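PDB 2I5E: hypothetical protein MM_2497 from Methanosarcina mazei, which probably catalyses the condensation of (2S)-2-phospholactate with GTP, releasing diphosphate, in the biosynthesis of coenzyme F420. Local coordinates for residues 7-12 with 93-98; 97-102 with 170-175; 113-118 with 131-136. One frame throughout, in Å; residues are numbered along the deposited sequence.

Contact 1 (7-12 with 93-98); sequences VIPYKK and IVMADL. With PEG (di(hydroxyethyl)ether), chain F.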
loop_
_atom_site.group_PDB
_atom_site.type_symbol
_atom_site.label_atom_id
_atom_site.label_comp_id
_atom_site.label_asym_id
_atom_site.label_seq_id
_atom_site.Cartn_x
_atom_site.Cartn_y
_atom_site.Cartn_z
ATOM N N VAL A 7 -9.826 -8.124 18.856
ATOM C CA VAL A 7 -9.048 -9.368 18.954
ATOM C C VAL A 7 -7.839 -9.330 17.984
ATOM O O VAL A 7 -7.922 -8.781 16.840
ATOM C CB VAL A 7 -9.979 -10.603 18.732
ATOM C CG1 VAL A 7 -10.467 -10.776 17.297
ATOM C CG2 VAL A 7 -9.419 -11.892 19.235
ATOM N N ILE A 8 -6.718 -9.835 18.478
ATOM C CA ILE A 8 -5.450 -9.926 17.760
ATOM C C ILE A 8 -5.041 -11.385 17.814
ATOM O O ILE A 8 -4.743 -11.875 18.837
ATOM C CB ILE A 8 -4.263 -9.094 18.423
ATOM C CG1 ILE A 8 -4.570 -7.574 18.565
ATOM C CG2 ILE A 8 -2.953 -9.275 17.696
ATOM C CD1 ILE A 8 -3.762 -6.961 19.676
ATOM N N PRO A 9 -5.141 -12.095 16.701
ATOM C CA PRO A 9 -4.555 -13.444 16.503
ATOM C C PRO A 9 -3.025 -13.370 16.602
ATOM O O PRO A 9 -2.380 -12.550 15.927
ATOM C CB PRO A 9 -5.017 -13.809 15.068
ATOM C CG PRO A 9 -5.440 -12.495 14.409
ATOM C CD PRO A 9 -5.849 -11.558 15.519
ATOM N N TYR A 10 -2.419 -14.145 17.475
ATOM C CA TYR A 10 -0.977 -14.017 17.723
ATOM C C TYR A 10 -0.365 -15.366 18.156
ATOM O O TYR A 10 -0.913 -16.060 19.011
ATOM C CB TYR A 10 -0.723 -12.987 18.824
ATOM C CG TYR A 10 0.711 -12.766 19.169
ATOM C CD1 TYR A 10 1.605 -12.182 18.224
ATOM C CD2 TYR A 10 1.218 -13.126 20.449
ATOM C CE1 TYR A 10 2.917 -11.973 18.510
ATOM C CE2 TYR A 10 2.565 -12.905 20.744
ATOM C CZ TYR A 10 3.390 -12.307 19.768
ATOM O OH TYR A 10 4.690 -12.084 20.010
ATOM N N LYS A 11 0.786 -15.725 17.602
ATOM C CA LYS A 11 1.578 -16.865 18.099
ATOM C C LYS A 11 3.029 -16.455 17.980
ATOM O O LYS A 11 3.534 -16.285 16.850
ATOM C CB LYS A 11 1.235 -18.157 17.292
ATOM C CG LYS A 11 2.206 -19.394 17.368
ATOM C CD LYS A 11 1.481 -20.673 16.757
ATOM C CE LYS A 11 2.270 -21.993 16.485
ATOM N NZ LYS A 11 3.199 -22.287 17.557
ATOM N N LYS A 12 3.700 -16.268 19.118
ATOM C CA LYS A 12 5.086 -15.914 19.077
ATOM C C LYS A 12 5.986 -17.006 18.459
ATOM O O LYS A 12 6.926 -16.682 17.734
ATOM C CB LYS A 12 5.576 -15.483 20.487
ATOM C CG LYS A 12 7.050 -15.214 20.583
ATOM C CD LYS A 12 7.343 -14.477 21.844
ATOM C CE LYS A 12 8.827 -14.580 22.192
ATOM N NZ LYS A 12 9.075 -13.386 23.013
ATOM N N ILE A 93 -11.096 -7.324 14.254
ATOM C CA ILE A 93 -10.019 -8.281 14.164
ATOM C C ILE A 93 -8.807 -7.623 13.526
ATOM O O ILE A 93 -8.897 -7.129 12.420
ATOM C CB ILE A 93 -10.428 -9.501 13.307
ATOM C CG1 ILE A 93 -11.763 -10.090 13.831
ATOM C CG2 ILE A 93 -9.249 -10.487 13.172
ATOM C CD1 ILE A 93 -12.340 -11.245 12.849
ATOM N N VAL A 94 -7.709 -7.477 14.288
ATOM C CA VAL A 94 -6.555 -6.807 13.724
ATOM C C VAL A 94 -5.318 -7.716 13.800
ATOM O O VAL A 94 -5.007 -8.209 14.832
ATOM C CB VAL A 94 -6.193 -5.498 14.512
ATOM C CG1 VAL A 94 -5.329 -4.579 13.713
ATOM C CG2 VAL A 94 -7.340 -4.767 15.021
HETATM N N MSE A 95 -4.569 -7.869 12.711
HETATM C CA MSE A 95 -3.334 -8.620 12.748
HETATM C C MSE A 95 -2.280 -7.987 13.614
HETATM O O MSE A 95 -2.235 -6.801 13.708
HETATM C CB MSE A 95 -2.847 -8.769 11.333
HETATM C CG MSE A 95 -4.008 -9.490 10.456
HETATM SE SE MSE A 95 -5.370 -10.601 11.487
HETATM C CE MSE A 95 -4.150 -11.674 11.020
ATOM N N ALA A 96 -1.324 -8.791 14.108
ATOM C CA ALA A 96 -0.302 -8.302 15.069
ATOM C C ALA A 96 0.947 -7.722 14.335
ATOM O O ALA A 96 1.920 -7.440 14.989
ATOM C CB ALA A 96 0.104 -9.454 15.919
ATOM N N ASP A 97 0.934 -7.690 12.974
ATOM C CA ASP A 97 2.064 -7.340 12.181
ATOM C C ASP A 97 1.923 -6.045 11.403
ATOM O O ASP A 97 2.396 -5.923 10.246
ATOM C CB ASP A 97 2.467 -8.521 11.258
ATOM C CG ASP A 97 1.379 -8.942 10.324
ATOM O OD1 ASP A 97 0.269 -8.411 10.433
ATOM O OD2 ASP A 97 1.657 -9.789 9.445
ATOM N N LEU A 98 1.242 -5.077 12.042
ATOM C CA LEU A 98 0.894 -3.838 11.421
ATOM C C LEU A 98 1.560 -2.677 12.222
ATOM O O LEU A 98 0.877 -1.947 12.868
ATOM C CB LEU A 98 -0.659 -3.712 11.402
ATOM C CG LEU A 98 -1.465 -4.936 10.776
ATOM C CD1 LEU A 98 -2.921 -4.665 10.741
ATOM C CD2 LEU A 98 -1.064 -5.250 9.373
HETATM C C1 PEG F . 2.205 -13.993 15.112
HETATM O O1 PEG F . 0.921 -14.564 14.806
HETATM C C2 PEG F . 2.669 -13.386 13.801
HETATM O O2 PEG F . 2.348 -11.985 13.782
HETATM C C3 PEG F . 3.440 -11.342 14.441
HETATM C C4 PEG F . 3.223 -9.839 14.524
HETATM O O4 PEG F . 3.561 -9.202 15.750
HETATM O O HOH W 1 -1.776 -11.719 13.371
#

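Contact 2 (97-102 with 170-175); sequences DLPLLS and TDIDEP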
loop_
_atom_site.group_PDB
_atom_site.type_symbol
_atom_site.label_atom_id
_atom_site.label_comp_id
_atom_site.label_asym_id
_atom_site.label_seq_id
_atom_site.Cartn_x
_atom_site.Cartn_y
_atom_site.Cartn_z
ATOM N N ASP A 97 0.934 -7.690 12.974
ATOM C CA ASP A 97 2.064 -7.340 12.181
ATOM C C ASP A 97 1.923 -6.045 11.403
ATOM O O ASP A 97 2.396 -5.923 10.246
ATOM C CB ASP A 97 2.467 -8.521 11.258
ATOM C CG ASP A 97 1.379 -8.942 10.324
ATOM O OD1 ASP A 97 0.269 -8.411 10.433
ATOM O OD2 ASP A 97 1.657 -9.789 9.445
ATOM N N LEU A 98 1.242 -5.077 12.042
ATOM C CA LEU A 98 0.894 -3.838 11.421
ATOM C C LEU A 98 1.560 -2.677 12.222
ATOM O O LEU A 98 0.877 -1.947 12.868
ATOM C CB LEU A 98 -0.659 -3.712 11.402
ATOM C CG LEU A 98 -1.465 -4.936 10.776
ATOM C CD1 LEU A 98 -2.921 -4.665 10.741
ATOM C CD2 LEU A 98 -1.064 -5.250 9.373
ATOM N N PRO A 99 2.885 -2.532 12.148
ATOM C CA PRO A 99 3.538 -1.490 12.912
ATOM C C PRO A 99 3.330 -0.025 12.412
ATOM O O PRO A 99 3.765 0.912 13.091
ATOM C CB PRO A 99 5.000 -1.936 12.888
ATOM C CG PRO A 99 5.139 -2.474 11.498
ATOM C CD PRO A 99 3.889 -3.318 11.382
ATOM N N LEU A 100 2.628 0.169 11.290
ATOM C CA LEU A 100 2.349 1.503 10.700
ATOM C C LEU A 100 0.920 1.954 11.003
ATOM O O LEU A 100 0.487 3.023 10.611
ATOM C CB LEU A 100 2.643 1.478 9.179
ATOM C CG LEU A 100 4.080 1.090 8.813
ATOM C CD1 LEU A 100 4.333 1.302 7.327
ATOM C CD2 LEU A 100 5.130 1.901 9.671
ATOM N N LEU A 101 0.204 1.110 11.711
ATOM C CA LEU A 101 -1.168 1.328 12.025
ATOM C C LEU A 101 -1.214 2.217 13.234
ATOM O O LEU A 101 -0.454 1.995 14.212
ATOM C CB LEU A 101 -1.804 -0.011 12.355
ATOM C CG LEU A 101 -3.256 0.049 12.690
ATOM C CD1 LEU A 101 -4.067 0.236 11.385
ATOM C CD2 LEU A 101 -3.610 -1.232 13.475
ATOM N N SER A 102 -2.065 3.234 13.139
ATOM C CA SER A 102 -2.072 4.436 14.002
ATOM C C SER A 102 -3.404 4.380 14.713
ATOM O O SER A 102 -4.316 3.649 14.318
ATOM C CB SER A 102 -2.057 5.701 13.176
ATOM O OG SER A 102 -3.312 5.806 12.453
ATOM N N THR A 170 0.361 -2.125 5.051
ATOM C CA THR A 170 1.743 -2.679 5.130
ATOM C C THR A 170 1.848 -3.623 6.301
ATOM O O THR A 170 2.087 -3.227 7.468
ATOM C CB THR A 170 2.710 -1.514 5.248
ATOM O OG1 THR A 170 2.435 -0.644 4.151
ATOM C CG2 THR A 170 4.184 -1.909 5.159
ATOM N N ASP A 171 1.621 -4.906 6.007
ATOM C CA ASP A 171 1.897 -5.958 6.955
ATOM C C ASP A 171 3.344 -6.368 6.691
ATOM O O ASP A 171 3.860 -6.266 5.570
ATOM C CB ASP A 171 0.955 -7.136 6.781
ATOM C CG ASP A 171 0.840 -7.606 5.321
ATOM O OD1 ASP A 171 0.256 -6.908 4.488
ATOM O OD2 ASP A 171 1.389 -8.655 5.016
ATOM N N ILE A 172 3.985 -6.868 7.727
ATOM C CA ILE A 172 5.411 -7.016 7.651
ATOM C C ILE A 172 5.582 -8.485 7.674
ATOM O O ILE A 172 5.398 -9.081 8.736
ATOM C CB ILE A 172 6.158 -6.194 8.781
ATOM C CG1 ILE A 172 6.345 -4.697 8.314
ATOM C CG2 ILE A 172 7.612 -6.712 8.934
ATOM C CD1 ILE A 172 5.314 -3.818 8.696
ATOM N N ASP A 173 5.874 -9.087 6.503
ATOM C CA ASP A 173 5.928 -10.566 6.376
ATOM C C ASP A 173 7.187 -11.124 5.695
ATOM O O ASP A 173 7.646 -12.209 5.978
ATOM C CB ASP A 173 4.672 -11.099 5.647
ATOM C CG ASP A 173 4.367 -12.567 5.970
ATOM O OD1 ASP A 173 4.416 -13.001 7.186
ATOM O OD2 ASP A 173 4.102 -13.250 4.952
ATOM N N GLU A 174 7.749 -10.344 4.805
ATOM C CA GLU A 174 8.987 -10.715 4.184
ATOM C C GLU A 174 10.038 -9.591 4.233
ATOM O O GLU A 174 9.696 -8.491 4.649
ATOM C CB GLU A 174 8.735 -11.234 2.792
ATOM C CG GLU A 174 7.957 -10.340 1.932
ATOM C CD GLU A 174 7.413 -11.058 0.746
ATOM O OE1 GLU A 174 7.673 -12.278 0.607
ATOM O OE2 GLU A 174 6.728 -10.400 -0.051
ATOM N N PRO A 175 11.324 -9.905 3.870
ATOM C CA PRO A 175 12.422 -8.926 3.933
ATOM C C PRO A 175 12.083 -7.578 3.275
ATOM O O PRO A 175 12.382 -6.547 3.809
ATOM C CB PRO A 175 13.596 -9.647 3.143
ATOM C CG PRO A 175 13.274 -11.126 3.398
ATOM C CD PRO A 175 11.776 -11.177 3.260
HETATM O O HOH W 2 1.155 -10.617 6.702
HETATM O O HOH W 3 1.256 -1.513 9.232
#

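Contact 3 (113-118 with 131-136); sequences EKDVCI and IKNPSK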
loop_
_atom_site.group_PDB
_atom_site.type_symbol
_atom_site.label_atom_id
_atom_site.label_comp_id
_atom_site.label_asym_id
_atom_site.label_seq_id
_atom_site.Cartn_x
_atom_site.Cartn_y
_atom_site.Cartn_z
ATOM N N GLU A 113 -19.361 3.554 8.029
ATOM C CA GLU A 113 -20.764 3.755 7.999
ATOM C C GLU A 113 -21.357 2.500 7.399
ATOM O O GLU A 113 -22.565 2.305 7.535
ATOM C CB GLU A 113 -21.132 5.064 7.286
ATOM C CG GLU A 113 -21.269 6.227 8.300
ATOM C CD GLU A 113 -21.139 7.637 7.679
ATOM O OE1 GLU A 113 -21.129 7.772 6.413
ATOM O OE2 GLU A 113 -21.073 8.622 8.468
ATOM N N LYS A 114 -20.493 1.622 6.842
ATOM C CA LYS A 114 -20.955 0.300 6.326
ATOM C C LYS A 114 -21.057 -0.785 7.410
ATOM O O LYS A 114 -20.570 -0.603 8.522
ATOM C CB LYS A 114 -20.075 -0.254 5.175
ATOM C CG LYS A 114 -19.925 0.684 3.956
ATOM C CD LYS A 114 -21.296 0.950 3.341
ATOM C CE LYS A 114 -21.305 2.168 2.425
ATOM N NZ LYS A 114 -21.511 1.703 1.028
ATOM N N ASP A 115 -21.631 -1.921 7.031
ATOM C CA ASP A 115 -21.729 -3.092 7.862
ATOM C C ASP A 115 -20.398 -3.743 8.188
ATOM O O ASP A 115 -20.231 -4.294 9.312
ATOM C CB ASP A 115 -22.583 -4.101 7.159
ATOM C CG ASP A 115 -24.024 -3.670 7.077
ATOM O OD1 ASP A 115 -24.473 -2.813 7.877
ATOM O OD2 ASP A 115 -24.690 -4.168 6.167
ATOM N N VAL A 116 -19.484 -3.775 7.201
ATOM C CA VAL A 116 -18.092 -4.252 7.457
ATOM C C VAL A 116 -17.057 -3.308 6.939
ATOM O O VAL A 116 -17.309 -2.562 5.981
ATOM C CB VAL A 116 -17.863 -5.798 7.258
ATOM C CG1 VAL A 116 -19.149 -6.590 6.859
ATOM C CG2 VAL A 116 -16.532 -6.202 6.504
ATOM N N CYS A 117 -15.953 -3.139 7.669
ATOM C CA CYS A 117 -14.854 -2.408 7.030
ATOM C C CYS A 117 -13.687 -3.332 6.900
ATOM O O CYS A 117 -13.311 -4.078 7.831
ATOM C CB CYS A 117 -14.476 -1.166 7.777
ATOM S SG CYS A 117 -13.211 -0.183 7.005
ATOM N N ILE A 118 -13.126 -3.309 5.694
ATOM C CA ILE A 118 -11.997 -4.112 5.430
ATOM C C ILE A 118 -10.760 -3.407 4.850
ATOM O O ILE A 118 -10.865 -2.589 3.885
ATOM C CB ILE A 118 -12.424 -5.347 4.745
ATOM C CG1 ILE A 118 -11.251 -6.039 4.069
ATOM C CG2 ILE A 118 -13.612 -5.104 3.840
ATOM C CD1 ILE A 118 -11.663 -7.295 3.554
ATOM N N ILE A 131 -16.472 -5.818 11.781
ATOM C CA ILE A 131 -17.704 -6.460 11.548
ATOM C C ILE A 131 -18.750 -5.959 12.577
ATOM O O ILE A 131 -18.644 -6.297 13.727
ATOM C CB ILE A 131 -17.477 -7.990 11.726
ATOM C CG1 ILE A 131 -16.310 -8.482 10.777
ATOM C CG2 ILE A 131 -18.796 -8.750 11.590
ATOM C CD1 ILE A 131 -15.313 -9.462 11.500
ATOM N N LYS A 132 -19.742 -5.173 12.152
ATOM C CA LYS A 132 -20.797 -4.653 13.045
ATOM C C LYS A 132 -21.738 -5.765 13.479
ATOM O O LYS A 132 -22.218 -5.738 14.580
ATOM C CB LYS A 132 -21.634 -3.608 12.320
ATOM C CG LYS A 132 -20.963 -2.285 12.197
ATOM C CD LYS A 132 -21.842 -1.219 11.579
ATOM C CE LYS A 132 -20.930 -0.059 11.194
ATOM N NZ LYS A 132 -21.810 0.838 10.438
ATOM N N ASN A 133 -22.011 -6.748 12.637
ATOM C CA ASN A 133 -22.941 -7.813 13.003
ATOM C C ASN A 133 -22.356 -9.172 13.018
ATOM O O ASN A 133 -22.605 -9.936 12.103
ATOM C CB ASN A 133 -24.149 -7.777 12.073
ATOM C CG ASN A 133 -24.634 -6.323 11.789
ATOM O OD1 ASN A 133 -25.052 -5.544 12.718
ATOM N ND2 ASN A 133 -24.542 -5.925 10.508
ATOM N N PRO A 134 -21.660 -9.555 14.060
ATOM C CA PRO A 134 -20.898 -10.797 14.037
ATOM C C PRO A 134 -21.717 -12.043 13.760
ATOM O O PRO A 134 -21.214 -13.057 13.358
ATOM C CB PRO A 134 -20.287 -10.853 15.424
ATOM C CG PRO A 134 -20.773 -9.606 16.148
ATOM C CD PRO A 134 -21.242 -8.672 15.145
ATOM N N SER A 135 -23.010 -11.931 13.965
ATOM C CA SER A 135 -23.926 -13.089 13.968
ATOM C C SER A 135 -24.146 -13.475 12.535
ATOM O O SER A 135 -24.469 -14.619 12.274
ATOM C CB SER A 135 -25.290 -12.744 14.668
ATOM O OG SER A 135 -25.832 -11.468 14.274
ATOM N N LYS A 136 -23.900 -12.508 11.629
ATOM C CA LYS A 136 -24.135 -12.604 10.178
ATOM C C LYS A 136 -22.840 -12.708 9.344
ATOM O O LYS A 136 -22.906 -12.690 8.124
ATOM C CB LYS A 136 -24.921 -11.368 9.694
ATOM C CG LYS A 136 -26.445 -11.533 9.668
ATOM C CD LYS A 136 -27.017 -10.518 8.732
ATOM C CE LYS A 136 -28.145 -11.088 7.885
ATOM N NZ LYS A 136 -28.387 -10.122 6.746
HETATM O O HOH W 4 -21.505 -6.961 9.968
#

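Contact 1 (7-12 with 93-98)
The carbonyl oxygen of Val7 is held from the neighbouring strand by two donors of unequal strength. Val94 N gives it a straight hydrogen bond of 2.9 Å (167° at the hydrogen), and the CA of Ile93 adds a CA-H...O contact. In return Val94 O accepts a CA-H...O contact from CA of Ile8, 3.4 Å away. Val7 and Ile93 pair as parallel neighbours, and their side chains run alongside each other in the same direction, with CG1 of Val7 3.8 Å from CG1 of Ile93. Branched aliphatic residues suit this face because both rest on Leu80 of helix 76-86. Ile8 serves the other face, where it meets Leu36 and Ile40 of helix 25-45, while its CG2, anti to the backbone N, reaches CB of Ala96 at 3.5 Å.

Beyond the paired residues the strands part, and a water takes over from direct bonding: it donates to Pro9 O (2.8 Å) and accepts from Ala96 N (3.1 Å). Pro9, which has no N-H to offer, contributes its ring instead. Its CG meets SE of Met95, a selenomethionine, at 3.5 Å, the two side chains crossing at about a right angle. Tyr10 has CG anti to its backbone N (chi1 180°), and CD1 lies 3.9 Å from CB of Ala96; the ring also packs on Val32 and Leu36 of helix 25-45. A diethylene glycol molecule, probably from the crystallisation liquor, sits beside this ring and takes a weak hydrogen bond from Lys11 N. Adjacent parallel strands with helices on both faces, diverging at their C-terminal ends where small molecules bind, are characteristic of the Rossmann-like GT-A nucleotidyltransferase fold.

Contact 2 (97-102 with 170-175)
Asp97 and Asp171 line a polar pocket in which aspartates are paired with lysines and which holds a Tris molecule, probably from the crystallisation liquor, its nitrogen hydrogen-bonded to Asp171 OD2. The two side chains extend in the same direction, flank to flank, with their carboxylate planes turned 44° apart. In Asp97, CG sits between the backbone N and the carbonyl carbon (chi1 59°), and OD2 comes to 3.8 Å from CB of Asp171. One water donates to both carboxylates, at 2.9 Å from Asp97 OD2 and 2.6 Å from Asp171 OD2. Lys16 forms salt bridges with Asp97 and Asp173, and Lys122 with Asp171. In GT-A enzymes the loop after the strand corresponding to 91-94 commonly carries an acidic residue of the active site, and Asp97 is placed consistently with that role.

Between the backbones, Ile172 N makes a weak, bent hydrogen bond of 3.1 Å to Asp97 O. Leu98 to Leu101 form a type I turn, which presents Leu100 N to a second water at 3.0 Å; this water donates to Thr170 O at 2.6 Å. Beside it CD1 of Leu100 rests on CB of Thr170 at 3.9 Å, while Thr170 OG1 is bonded to Phe166 O. Pro99 and Ile172 both turn apolar surface to Met35 of helix 25-45.

Contact 3 (113-118 with 131-136)
Lys132 sets its CG anti to the carbonyl carbon (chi1 -77°), and beyond CG the chain runs extended, carrying NZ past Asp115 to the backbone of Glu113 and Lys114. NZ makes a weak hydrogen bond to Glu113 O at 3.3 Å and another to Lys114 O, whose position is less sure; Thr112 O is a further acceptor. A long, flexible amine suits this place because it can reach several carbonyl oxygens of one loop. Closer in, Lys132 N donates to Asp115 O at 3.0 Å. A water also donates to Asp115 O (3.0 Å) and accepts from Asn133 N at 2.7 Å, extending the link by one residue. Val116 and Ile131 follow as an antiparallel non-hydrogen-bonded pair, with CB of Val116 4.3 Å from CA of Ile131. This is the open end of the hairpin formed by strands 116-120 and 126-131. An alanine in place of Lys132 would probably leave the carbonyls of Thr112 and Glu113 without their shared ammonium partner and the loop before strand 116-120 less firmly held. The carbonyl dipoles probably steady the positive charge of NZ, and the carboxylate of Asp115, its OD1 5.2 Å from NZ and not in contact, may add to this.

Overall arrangement
Contacts 1 and 2 are successive along the chain: they share Asp97 and Leu98, their centres lie 11 Å apart, and Val94 CG1 packs on Leu101 CD2 at 3.8 Å. Together they line the C-terminal edge of the parallel strands, where bound Tris comes within about 4 Å of the side chain of Pro9 in contact 1. In contact 2 the side chain of Thr170 is about 3 Å from a bound Tris; this is probably the substrate region. Contact 3 belongs to the same sheet as contact 1, centres 19 Å apart, and is joined to it through Ile93 CD1 and Ile131 CD1 at 3.7 Å. It does not touch contact 2, whose nearest atoms are about 10 Å away.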